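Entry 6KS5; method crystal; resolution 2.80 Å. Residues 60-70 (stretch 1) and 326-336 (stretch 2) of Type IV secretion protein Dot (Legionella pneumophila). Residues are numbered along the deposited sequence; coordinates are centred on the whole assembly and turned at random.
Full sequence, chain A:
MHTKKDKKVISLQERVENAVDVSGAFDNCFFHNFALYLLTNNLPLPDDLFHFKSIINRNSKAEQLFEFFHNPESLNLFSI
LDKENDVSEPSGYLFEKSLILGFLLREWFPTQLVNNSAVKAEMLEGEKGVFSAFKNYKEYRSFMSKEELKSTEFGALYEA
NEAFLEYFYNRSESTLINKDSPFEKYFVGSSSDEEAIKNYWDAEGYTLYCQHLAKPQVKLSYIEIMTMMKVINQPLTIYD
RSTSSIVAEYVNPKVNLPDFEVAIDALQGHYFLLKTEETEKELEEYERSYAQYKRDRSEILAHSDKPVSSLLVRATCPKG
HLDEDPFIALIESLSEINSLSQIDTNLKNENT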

# COMPACT_ATOMS: atom_id res chain seq x y z
N SER A 60 -11.88 -10.39 3.35
CA SER A 60 -11.72 -8.95 3.22
C SER A 60 -11.84 -8.31 4.60
O SER A 60 -12.91 -8.36 5.22
CB SER A 60 -12.74 -8.36 2.25
OG SER A 60 -13.06 -7.02 2.59
N LYS A 61 -10.75 -7.72 5.07
CA LYS A 61 -10.82 -6.98 6.32
C LYS A 61 -11.77 -5.80 6.21
O LYS A 61 -12.39 -5.40 7.20
CB LYS A 61 -9.42 -6.53 6.74
N ALA A 62 -11.90 -5.23 5.01
CA ALA A 62 -12.82 -4.12 4.82
C ALA A 62 -14.26 -4.57 4.95
O ALA A 62 -15.09 -3.86 5.53
CB ALA A 62 -12.58 -3.46 3.46
N GLU A 63 -14.59 -5.74 4.41
CA GLU A 63 -15.96 -6.21 4.49
C GLU A 63 -16.34 -6.64 5.90
O GLU A 63 -17.53 -6.65 6.24
CB GLU A 63 -16.19 -7.35 3.50
CG GLU A 63 -16.08 -6.90 2.04
CD GLU A 63 -16.34 -8.01 1.06
OE1 GLU A 63 -16.12 -7.80 -0.15
OE2 GLU A 63 -16.76 -9.10 1.51
N GLN A 64 -15.35 -6.95 6.75
CA GLN A 64 -15.65 -7.24 8.14
C GLN A 64 -15.91 -5.97 8.94
O GLN A 64 -16.70 -5.99 9.89
CB GLN A 64 -14.50 -8.03 8.77
CG GLN A 64 -14.36 -9.43 8.22
CD GLN A 64 -13.30 -10.23 8.95
OE1 GLN A 64 -12.43 -10.84 8.33
NE2 GLN A 64 -13.37 -10.24 10.28
N LEU A 65 -15.26 -4.86 8.58
CA LEU A 65 -15.48 -3.60 9.26
C LEU A 65 -16.72 -2.86 8.77
O LEU A 65 -17.12 -1.86 9.39
CB LEU A 65 -14.26 -2.68 9.11
CG LEU A 65 -12.96 -3.07 9.83
CD1 LEU A 65 -11.76 -2.48 9.11
CD2 LEU A 65 -12.99 -2.63 11.29
N PHE A 66 -17.34 -3.31 7.68
CA PHE A 66 -18.51 -2.62 7.14
C PHE A 66 -19.71 -2.71 8.06
O PHE A 66 -20.65 -1.92 7.90
CB PHE A 66 -18.87 -3.18 5.76
CG PHE A 66 -18.00 -2.67 4.65
CD1 PHE A 66 -17.32 -1.46 4.78
CD2 PHE A 66 -17.87 -3.38 3.47
CE1 PHE A 66 -16.53 -0.99 3.76
CE2 PHE A 66 -17.07 -2.91 2.44
CZ PHE A 66 -16.40 -1.71 2.59
N GLU A 67 -19.72 -3.65 9.00
CA GLU A 67 -20.85 -3.76 9.91
C GLU A 67 -20.76 -2.80 11.10
O GLU A 67 -21.71 -2.72 11.88
CB GLU A 67 -20.99 -5.20 10.41
CG GLU A 67 -19.92 -5.66 11.38
CD GLU A 67 -20.30 -6.95 12.08
OE1 GLU A 67 -20.60 -6.92 13.29
OE2 GLU A 67 -20.32 -8.01 11.40
N PHE A 68 -19.65 -2.07 11.24
CA PHE A 68 -19.54 -1.04 12.27
C PHE A 68 -19.50 0.37 11.71
O PHE A 68 -19.85 1.31 12.43
CB PHE A 68 -18.29 -1.27 13.13
CG PHE A 68 -18.11 -2.69 13.56
CD1 PHE A 68 -18.91 -3.23 14.56
CD2 PHE A 68 -17.15 -3.50 12.97
CE1 PHE A 68 -18.75 -4.54 14.97
CE2 PHE A 68 -16.99 -4.81 13.37
CZ PHE A 68 -17.78 -5.33 14.37
N PHE A 69 -19.11 0.54 10.45
CA PHE A 69 -19.04 1.84 9.81
C PHE A 69 -19.79 1.78 8.49
O PHE A 69 -19.53 0.89 7.67
CB PHE A 69 -17.59 2.29 9.57
CG PHE A 69 -16.71 2.19 10.79
CD1 PHE A 69 -16.73 3.19 11.75
CD2 PHE A 69 -15.86 1.11 10.97
CE1 PHE A 69 -15.92 3.11 12.87
CE2 PHE A 69 -15.05 1.03 12.09
CZ PHE A 69 -15.09 2.03 13.04
N HIS A 70 -20.72 2.71 8.29
CA HIS A 70 -21.44 2.82 7.03
C HIS A 70 -21.38 4.21 6.41
O HIS A 70 -21.54 4.33 5.19
CB HIS A 70 -22.91 2.42 7.21
N PRO A 326 -4.42 -10.11 15.54
CA PRO A 326 -4.58 -8.68 15.86
C PRO A 326 -5.82 -8.06 15.24
O PRO A 326 -6.47 -7.22 15.88
CB PRO A 326 -3.29 -8.06 15.31
CG PRO A 326 -2.29 -9.16 15.44
CD PRO A 326 -3.04 -10.43 15.14
N PHE A 327 -6.20 -8.47 14.03
CA PHE A 327 -7.39 -7.88 13.43
C PHE A 327 -8.65 -8.33 14.15
O PHE A 327 -9.55 -7.52 14.41
CB PHE A 327 -7.46 -8.21 11.95
CG PHE A 327 -8.62 -7.56 11.25
CD1 PHE A 327 -8.54 -6.24 10.83
CD2 PHE A 327 -9.79 -8.25 11.04
CE1 PHE A 327 -9.60 -5.63 10.20
CE2 PHE A 327 -10.86 -7.65 10.42
CZ PHE A 327 -10.77 -6.34 10.00
N ILE A 328 -8.75 -9.62 14.49
CA ILE A 328 -9.92 -10.09 15.22
C ILE A 328 -9.93 -9.53 16.64
O ILE A 328 -10.98 -9.48 17.29
CB ILE A 328 -10.02 -11.63 15.23
CG1 ILE A 328 -8.95 -12.26 16.13
CG2 ILE A 328 -9.94 -12.18 13.81
CD1 ILE A 328 -9.37 -12.41 17.58
N ALA A 329 -8.76 -9.12 17.15
CA ALA A 329 -8.74 -8.34 18.38
C ALA A 329 -9.29 -6.94 18.16
O ALA A 329 -9.72 -6.28 19.11
CB ALA A 329 -7.33 -8.26 18.93
N LEU A 330 -9.26 -6.45 16.91
CA LEU A 330 -9.82 -5.13 16.63
C LEU A 330 -11.34 -5.20 16.56
O LEU A 330 -12.03 -4.33 17.10
CB LEU A 330 -9.25 -4.57 15.32
CG LEU A 330 -9.96 -3.32 14.78
CD1 LEU A 330 -9.61 -2.08 15.59
CD2 LEU A 330 -9.63 -3.13 13.32
N ILE A 331 -11.87 -6.22 15.89
CA ILE A 331 -13.32 -6.35 15.78
C ILE A 331 -13.95 -6.77 17.11
O ILE A 331 -15.14 -6.49 17.33
CB ILE A 331 -13.68 -7.32 14.65
CG1 ILE A 331 -13.21 -8.73 14.98
CG2 ILE A 331 -13.05 -6.86 13.36
CD1 ILE A 331 -14.34 -9.71 15.30
N GLU A 332 -13.21 -7.41 18.01
CA GLU A 332 -13.79 -7.70 19.32
C GLU A 332 -14.02 -6.42 20.10
O GLU A 332 -15.01 -6.30 20.83
CB GLU A 332 -12.90 -8.67 20.11
CG GLU A 332 -11.56 -8.12 20.54
CD GLU A 332 -11.14 -8.59 21.90
OE1 GLU A 332 -11.03 -7.73 22.81
OE2 GLU A 332 -10.96 -9.82 22.07
N SER A 333 -13.13 -5.45 19.98
CA SER A 333 -13.30 -4.20 20.71
C SER A 333 -14.35 -3.29 20.07
O SER A 333 -14.92 -2.43 20.75
CB SER A 333 -11.97 -3.45 20.80
OG SER A 333 -11.02 -4.18 21.56
N LEU A 334 -14.62 -3.47 18.78
CA LEU A 334 -15.66 -2.69 18.11
C LEU A 334 -17.06 -3.24 18.39
O LEU A 334 -18.03 -2.49 18.29
CB LEU A 334 -15.41 -2.64 16.60
CG LEU A 334 -14.14 -1.90 16.15
CD1 LEU A 334 -14.27 -1.44 14.71
CD2 LEU A 334 -13.85 -0.72 17.07
N SER A 335 -17.17 -4.52 18.77
CA SER A 335 -18.48 -5.10 19.07
C SER A 335 -19.06 -4.60 20.39
O SER A 335 -20.26 -4.80 20.63
CB SER A 335 -18.38 -6.62 19.10
OG SER A 335 -17.52 -7.12 18.08
N GLU A 336 -18.25 -3.95 21.23
CA GLU A 336 -18.76 -3.41 22.49
C GLU A 336 -19.84 -2.35 22.27
O GLU A 336 -20.67 -2.13 23.16
CB GLU A 336 -17.61 -2.84 23.32

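Two segments that lie more than 260 residues apart in sequence run side by side in nearly the same direction, the axes of helix 61-65 and the helix of residues 326-334 making an angle of 11° and approaching to 11.3 Å. That spacing leaves room for side chains between the backbones, and the contact, which buries 431 Å² in total, is one of packing: no hydrogen bond joins the two stretches among the atoms modelled.

At the N-terminal end the projecting group is Phe327. With chi1 in the t well its ring reaches across to the first helix, where Lys61, Gln64 and Leu65 receive it. The CB of Lys61 lies over one face of the ring, 3.9 Å from its centroid, in a CH-pi contact, and the ring tip presses on the backbone, with Phe327 CZ 3.4 Å from Lys61 O. Lys61 is modelled only to CB, so the course of the rest of its chain is unknown. Gln64 approaches the ring edge, its NE2 3.6 Å from Phe327 CE2, while Leu65 CG sits 3.9 Å from Phe327 CZ. A large flat side chain suits this place because it bridges the gap and offers both a face and an edge to its neighbours.

Leu65 is the bump at the middle. Its CA-to-CB bond points sideways, but the end of the side chain comes nearer the second helix, and CD2 meets two leucines one turn apart, 4.0 Å from Leu330 CD2 and 3.8 Å from Leu334 CD1. The branched end thus touches three residues of the facing helix, Phe327 included, and the residue is buried.

Farther along, the second large ring projects the other way. Phe68, in the loop or turn that follows, lies across Ile331, Leu334 and Ser335. Leu334 CB stands almost squarely over one face, 3.9 Å from the centroid of the Phe68 ring and 4° off its normal, while Phe68 CE2 lies 4.3 Å from Ile331 CB. Ser335 adds a small polar neighbour, with Phe68 CZ 4.1 Å from Ser335 OG; Ser335 OG donates to Ile331 O, 2.6 Å away, within its own stretch, so its polarity is met locally.

Leu334 is in turn a bump for the first stretch: besides meeting Leu65, its CD1 lies 3.9 Å from Phe68 CD2 and 3.7 Å from Phe69 CE2, filling the space among these three side chains. Phe327 and Phe68, one from each stretch, thus sit toward the two ends of the contact, with Ile331 CG2 near the midpoint between their rings and the leucine contacts to one side.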